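Local structure of importin-95 (4XRI) at residues G776-K779 against T780-K783; Q363-A366 against Q367-S371; P474-A477 against A478-W482. The protein carries various protein cargoes into the nucleus as a flexible HEAT-repeat transport receptor of the importin-beta family and probably binds a small GTPase. The protein carries 2 engineered substitutions. One frame throughout, in Å; residues are numbered along the deposited sequence.

Three short pieces of one all-helical chain illustrate how a HEAT-repeat solenoid begins and ends its helices. Along the sequence, contact 2 comes first, at the C-terminal end of helix 354-369; contact 3 follows, where the turn after helix 455-472 opens helix 477-490; contact 1 comes last, at the end of helix 754-780. Contacts 2 and 3 have centres about 26 Å apart and nearest atoms about 7 Å apart, without touching. Contact 1 lies about 56 Å, centre to centre, from each of the others, well out from the middle of the chain. Each is a local arrangement at a helix end, and none touches another, in a highly flexible protein built from stacked helices.

Contact 1 of 3, residues G776-K779 against T780-K783; sequences GAMK and TSNK
Lys783 N reaches back to Met778 O over 2.6 Å, and Asn782 N to Lys779 O over 3.0 Å, the paired bonds of a Schellman motif that ends helix 754-780. Asn782, with positive phi (54°), is its C-prime residue. The first bond runs almost straight out from the carbonyl, whereas Asn782 N sits above the plane of the Lys779 carbonyl. On the packed side, the chain of buried Met778 is bent at chi2 and chi3, and its SD meets Lys783 CB at 4.0 Å. The ammonium of Lys783 leads away to a salt bridge with Glu730 and a hydrogen bond to Gly727 O. Two hydroxyls also turn back onto the last helical turn: Thr780 OG1, though exposed, joins its own N on Gly776 O, while Ser781 OG, set between backbone N and carbonyl carbon (chi1 63°), bonds Ala777 O at 2.8 Å. An alanine here would probably leave Ala777 O, among the bonds of this turn, with the weak one from the residue's own amide. Asn782 forms the looser, solvent-exposed side. There one water bridges helix end and loop, donating to Lys779 O and accepting from Asn782 ND2 at 2.9 Å.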
loop_
_atom_site.group_PDB
_atom_site.type_symbol
_atom_site.label_atom_id
_atom_site.label_comp_id
_atom_site.label_asym_id
_atom_site.label_seq_id
_atom_site.Cartn_x
_atom_site.Cartn_y
_atom_site.Cartn_z
ATOM N N GLY A 776 -3.860 -37.130 -0.845
ATOM C CA GLY A 776 -2.786 -37.798 -1.554
ATOM C C GLY A 776 -1.972 -38.711 -0.656
ATOM O O GLY A 776 -1.581 -39.807 -1.060
ATOM N N ALA A 777 -1.713 -38.258 0.566
ATOM C CA ALA A 777 -0.933 -39.034 1.528
ATOM C C ALA A 777 -1.665 -40.309 1.934
ATOM O O ALA A 777 -1.065 -41.381 2.029
ATOM C CB ALA A 777 -0.615 -38.196 2.758
ATOM N N MET A 778 -2.970 -40.192 2.159
ATOM C CA MET A 778 -3.771 -41.328 2.604
ATOM C C MET A 778 -4.065 -42.286 1.454
ATOM O O MET A 778 -4.206 -43.492 1.660
ATOM C CB MET A 778 -5.076 -40.844 3.246
ATOM C CG MET A 778 -4.884 -39.976 4.491
ATOM S SD MET A 778 -4.079 -40.823 5.869
ATOM C CE MET A 778 -2.373 -40.312 5.664
ATOM N N LYS A 779 -4.147 -41.749 0.241
ATOM C CA LYS A 779 -4.377 -42.578 -0.934
ATOM C C LYS A 779 -3.171 -43.468 -1.221
ATOM O O LYS A 779 -3.304 -44.684 -1.362
ATOM C CB LYS A 779 -4.688 -41.713 -2.156
ATOM C CG LYS A 779 -5.031 -42.515 -3.401
ATOM C CD LYS A 779 -4.957 -41.645 -4.640
ATOM C CE LYS A 779 -3.546 -41.117 -4.842
ATOM N NZ LYS A 779 -3.480 -40.095 -5.921
ATOM N N THR A 780 -1.993 -42.853 -1.293
ATOM C CA THR A 780 -0.768 -43.564 -1.651
ATOM C C THR A 780 -0.308 -44.538 -0.570
ATOM O O THR A 780 0.527 -45.408 -0.823
ATOM C CB THR A 780 0.382 -42.582 -1.947
ATOM O OG1 THR A 780 0.637 -41.773 -0.791
ATOM C CG2 THR A 780 0.026 -41.683 -3.122
ATOM N N SER A 781 -0.851 -44.392 0.635
ATOM C CA SER A 781 -0.524 -45.301 1.726
ATOM C C SER A 781 -1.670 -46.272 1.977
ATOM O O SER A 781 -1.669 -47.005 2.967
ATOM C CB SER A 781 -0.199 -44.520 3.003
ATOM O OG SER A 781 -1.317 -43.773 3.447
ATOM N N ASN A 782 -2.643 -46.264 1.069
ATOM C CA ASN A 782 -3.817 -47.124 1.163
ATOM C C ASN A 782 -4.536 -46.972 2.498
ATOM O O ASN A 782 -4.898 -47.959 3.140
ATOM C CB ASN A 782 -3.423 -48.585 0.943
ATOM C CG ASN A 782 -2.840 -48.826 -0.431
ATOM O OD1 ASN A 782 -1.732 -49.348 -0.572
ATOM N ND2 ASN A 782 -3.580 -48.434 -1.460
ATOM N N LYS A 783 -4.734 -45.725 2.911
ATOM C CA LYS A 783 -5.431 -45.428 4.155
ATOM C C LYS A 783 -6.645 -44.548 3.899
ATOM O O LYS A 783 -6.914 -43.631 4.661
ATOM C CB LYS A 783 -4.500 -44.730 5.150
ATOM C CG LYS A 783 -3.263 -45.520 5.549
ATOM C CD LYS A 783 -2.469 -44.768 6.608
ATOM C CE LYS A 783 -1.219 -45.531 7.013
ATOM N NZ LYS A 783 -0.503 -44.904 8.162
HETATM O O HOH W 1 -5.880 -46.625 -1.393
#

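Contact 2 of 3, residues Q363-A366 against Q367-S371; sequences QLYA and QAVGS
Tyr365 and Val369, one helical turn apart, make the main side-chain contact at the end of helix 354-369. The CE1 corner of the phenol ring meets Val369 CG1 at 3.6 Å, and the two side chains pass at a slant. Val369 CG1 lies anti to its own carbonyl carbon (chi1 -45°), which sends this methyl to the ring, while CG2 settles at 3.3 Å from Tyr365 O. Tyrosine and valine thus share a backbone link as well, Val369 N donating to that same carbonyl oxygen. On another side of the helix the chain of Gln367 runs back along the preceding turn, its CG 3.6 Å from Gln363 O. Ala368 brings its CB to 3.3 Å from Leu364 O.

Beneath these side chains lies a ladder of backbone bonds: Gln367 N to Gln363 O, Ala368 N to Leu364 O, and finally Gly370 N to Ala366 O at 2.9 Å. In this last rung the donor stands above the carbonyl plane, and the Gly370 CA-H also approaches the same oxygen. Farther out, the hydroxyl of Tyr365 is hydrogen-bonded to Ala325 O, which holds the hydroxyl end of the ring at helix 324-340, where Ala328, Thr329 and Val333 also touch it. Val369 rests on Ala325 of that helix. Leu364 meets Cys299 and Glu300 of helix 285-310, and Gln367 meets Ile303, so the turn packs against two preceding helices.

Gly370 is the first residue to leave the helical conformation, and its positive phi (65°) is a value that favours glycine. A positive-phi glycine just after the last turn is a common C-terminal end of helices; here it finishes helix 354-369, packed on helices 285-310 and 324-340 of a HEAT-repeat protein.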
loop_
_atom_site.group_PDB
_atom_site.type_symbol
_atom_site.label_atom_id
_atom_site.label_comp_id
_atom_site.label_asym_id
_atom_site.label_seq_id
_atom_site.Cartn_x
_atom_site.Cartn_y
_atom_site.Cartn_z
ATOM N N GLN A 363 1.499 12.406 -15.587
ATOM C CA GLN A 363 1.517 10.945 -15.645
ATOM C C GLN A 363 0.104 10.378 -15.673
ATOM O O GLN A 363 -0.244 9.591 -16.553
ATOM C CB GLN A 363 2.281 10.362 -14.455
ATOM C CG GLN A 363 3.770 10.211 -14.681
ATOM C CD GLN A 363 4.408 9.274 -13.673
ATOM O OE1 GLN A 363 3.766 8.855 -12.710
ATOM N NE2 GLN A 363 5.674 8.935 -13.892
ATOM N N LEU A 364 -0.700 10.787 -14.697
ATOM C CA LEU A 364 -2.094 10.367 -14.600
ATOM C C LEU A 364 -2.896 10.783 -15.826
ATOM O O LEU A 364 -3.782 10.055 -16.278
ATOM C CB LEU A 364 -2.738 10.948 -13.338
ATOM C CG LEU A 364 -2.215 10.451 -11.990
ATOM C CD1 LEU A 364 -2.801 11.286 -10.861
ATOM C CD2 LEU A 364 -2.551 8.981 -11.795
ATOM N N TYR A 365 -2.582 11.961 -16.359
ATOM C CA TYR A 365 -3.273 12.476 -17.532
ATOM C C TYR A 365 -3.022 11.590 -18.747
ATOM O O TYR A 365 -3.928 11.338 -19.544
ATOM C CB TYR A 365 -2.830 13.911 -17.829
ATOM C CG TYR A 365 -3.963 14.823 -18.247
ATOM C CD1 TYR A 365 -4.544 14.710 -19.505
ATOM C CD2 TYR A 365 -4.459 15.792 -17.381
ATOM C CE1 TYR A 365 -5.584 15.536 -19.887
ATOM C CE2 TYR A 365 -5.494 16.624 -17.757
ATOM C CZ TYR A 365 -6.052 16.491 -19.010
ATOM O OH TYR A 365 -7.086 17.316 -19.383
ATOM N N ALA A 366 -1.785 11.118 -18.877
ATOM C CA ALA A 366 -1.399 10.253 -19.987
ATOM C C ALA A 366 -2.138 8.921 -19.922
ATOM O O ALA A 366 -2.538 8.366 -20.945
ATOM C CB ALA A 366 0.101 10.025 -19.984
ATOM N N GLN A 367 -2.318 8.418 -18.705
ATOM C CA GLN A 367 -3.068 7.188 -18.479
ATOM C C GLN A 367 -4.547 7.405 -18.773
ATOM O O GLN A 367 -5.228 6.522 -19.300
ATOM C CB GLN A 367 -2.888 6.696 -17.038
ATOM C CG GLN A 367 -1.477 6.250 -16.692
ATOM C CD GLN A 367 -1.323 5.868 -15.229
ATOM O OE1 GLN A 367 -2.118 5.099 -14.689
ATOM N NE2 GLN A 367 -0.301 6.413 -14.580
ATOM N N ALA A 368 -5.031 8.598 -18.439
ATOM C CA ALA A 368 -6.450 8.910 -18.539
ATOM C C ALA A 368 -6.922 9.135 -19.975
ATOM O O ALA A 368 -8.033 8.748 -20.327
ATOM C CB ALA A 368 -6.771 10.137 -17.687
ATOM N N VAL A 369 -6.093 9.765 -20.802
ATOM C CA VAL A 369 -6.539 10.160 -22.136
ATOM C C VAL A 369 -5.771 9.482 -23.267
ATOM O O VAL A 369 -6.168 9.567 -24.427
ATOM C CB VAL A 369 -6.434 11.686 -22.330
ATOM C CG1 VAL A 369 -6.980 12.408 -21.111
ATOM C CG2 VAL A 369 -4.995 12.102 -22.600
ATOM N N GLY A 370 -4.672 8.820 -22.928
ATOM C CA GLY A 370 -3.895 8.089 -23.911
ATOM C C GLY A 370 -3.238 8.950 -24.976
ATOM O O GLY A 370 -2.532 9.911 -24.672
ATOM N N SER A 371 -3.481 8.599 -26.236
ATOM C CA SER A 371 -2.808 9.227 -27.374
ATOM C C SER A 371 -3.152 10.703 -27.550
ATOM O O SER A 371 -2.409 11.445 -28.195
ATOM C CB SER A 371 -3.144 8.470 -28.661
ATOM O OG SER A 371 -2.692 7.129 -28.595
#

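Contact 3 of 3, residues P474-A477 against A478-W482; sequences PKMA and ASCCW
Two first torsions bring Met476 and Cys480 together: Met476 CG stands between backbone N and carbonyl carbon (chi1 56°), and Cys480 SG lies anti to its carbonyl carbon (chi1 -74°). A further bend at the methionine's thioether swings its CE methyl to 3.6 Å from Cys480 SG. Alongside this apolar touch, Cys480 N donates to Met476 O, a bond of 2.9 Å running nearly straight on from the carbonyl. Cys481 N makes the next i to i+4 bond, to Ala477 O, slightly tilted from the carbonyl plane. These two bonds belong to the opening turn of helix 477-490. Ahead of it, two waters connect turn and helix. One donates to Pro474 O at 2.6 Å and accepts from Ala478 N; the other donates to Lys475 O and accepts from Ser479 N at 3.1 Å.

Around this start, Ala477, Cys480 and Cys481 lean on Leu470 of helix 455-472, and Cys481 also meets Ala529 and Val533 of helix 524-539. Ser479 OG is hydrogen-bonded to Asp436 of helix 432-449, whose side chain Met476 also touches. The chemistry is divided: sulfur and methyl groups fill the buried side, while water-mediated hydrogen bonds tie the first amides of the helix to the carbonyls of the turn.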
loop_
_atom_site.group_PDB
_atom_site.type_symbol
_atom_site.label_atom_id
_atom_site.label_comp_id
_atom_site.label_asym_id
_atom_site.label_seq_id
_atom_site.Cartn_x
_atom_site.Cartn_y
_atom_site.Cartn_z
ATOM N N PRO A 474 26.514 10.087 -8.415
ATOM C CA PRO A 474 25.617 9.579 -7.366
ATOM C C PRO A 474 24.201 10.150 -7.411
ATOM O O PRO A 474 23.246 9.428 -7.122
ATOM C CB PRO A 474 26.318 10.010 -6.075
ATOM C CG PRO A 474 27.755 10.053 -6.438
ATOM C CD PRO A 474 27.803 10.536 -7.862
ATOM N N LYS A 475 24.075 11.424 -7.768
ATOM C CA LYS A 475 22.781 12.105 -7.790
ATOM C C LYS A 475 21.788 11.442 -8.747
ATOM O O LYS A 475 20.577 11.495 -8.533
ATOM C CB LYS A 475 22.975 13.578 -8.168
ATOM C CG LYS A 475 21.694 14.364 -8.432
ATOM C CD LYS A 475 20.963 14.738 -7.156
ATOM C CE LYS A 475 19.863 15.750 -7.449
ATOM N NZ LYS A 475 18.936 15.271 -8.513
ATOM N N MET A 476 22.304 10.798 -9.789
ATOM C CA MET A 476 21.445 10.143 -10.771
ATOM C C MET A 476 21.552 8.619 -10.707
ATOM O O MET A 476 20.943 7.913 -11.514
ATOM C CB MET A 476 21.787 10.634 -12.178
ATOM C CG MET A 476 23.244 10.451 -12.563
ATOM S SD MET A 476 23.658 11.235 -14.130
ATOM C CE MET A 476 22.630 10.289 -15.246
ATOM N N ALA A 477 22.321 8.125 -9.740
ATOM C CA ALA A 477 22.581 6.689 -9.585
ATOM C C ALA A 477 21.298 5.861 -9.507
ATOM O O ALA A 477 21.156 4.857 -10.205
ATOM C CB ALA A 477 23.431 6.439 -8.348
ATOM N N ALA A 478 20.373 6.291 -8.654
ATOM C CA ALA A 478 19.106 5.589 -8.458
ATOM C C ALA A 478 18.325 5.467 -9.766
ATOM O O ALA A 478 17.865 4.380 -10.124
ATOM C CB ALA A 478 18.269 6.300 -7.406
ATOM N N SER A 479 18.184 6.587 -10.469
ATOM C CA SER A 479 17.506 6.627 -11.765
ATOM C C SER A 479 18.170 5.705 -12.788
ATOM O O SER A 479 17.492 4.947 -13.485
ATOM C CB SER A 479 17.471 8.061 -12.303
ATOM O OG SER A 479 16.563 8.866 -11.570
ATOM N N CYS A 480 19.496 5.783 -12.875
ATOM C CA CYS A 480 20.281 4.916 -13.754
ATOM C C CYS A 480 20.044 3.445 -13.430
ATOM O O CYS A 480 19.805 2.630 -14.323
ATOM C CB CYS A 480 21.774 5.243 -13.640
ATOM S SG CYS A 480 22.291 6.780 -14.458
ATOM N N CYS A 481 20.109 3.124 -12.141
ATOM C CA CYS A 481 19.843 1.775 -11.647
ATOM C C CYS A 481 18.452 1.279 -12.047
ATOM O O CYS A 481 18.301 0.148 -12.520
ATOM C CB CYS A 481 19.999 1.728 -10.122
ATOM S SG CYS A 481 21.714 1.722 -9.537
ATOM N N TRP A 482 17.443 2.129 -11.859
ATOM C CA TRP A 482 16.063 1.786 -12.202
ATOM C C TRP A 482 15.906 1.482 -13.690
ATOM O O TRP A 482 15.286 0.486 -14.075
ATOM C CB TRP A 482 15.107 2.915 -11.811
ATOM C CG TRP A 482 13.683 2.587 -12.136
ATOM C CD1 TRP A 482 12.942 1.579 -11.597
ATOM C CD2 TRP A 482 12.826 3.257 -13.073
ATOM N NE1 TRP A 482 11.681 1.575 -12.137
ATOM C CE2 TRP A 482 11.582 2.595 -13.045
ATOM C CE3 TRP A 482 12.991 4.348 -13.933
ATOM C CZ2 TRP A 482 10.506 2.989 -13.839
ATOM C CZ3 TRP A 482 11.917 4.739 -14.723
ATOM C CH2 TRP A 482 10.693 4.058 -14.670
HETATM O O HOH W 2 20.763 8.646 -6.966
HETATM O O HOH W 3 18.653 9.346 -9.195
#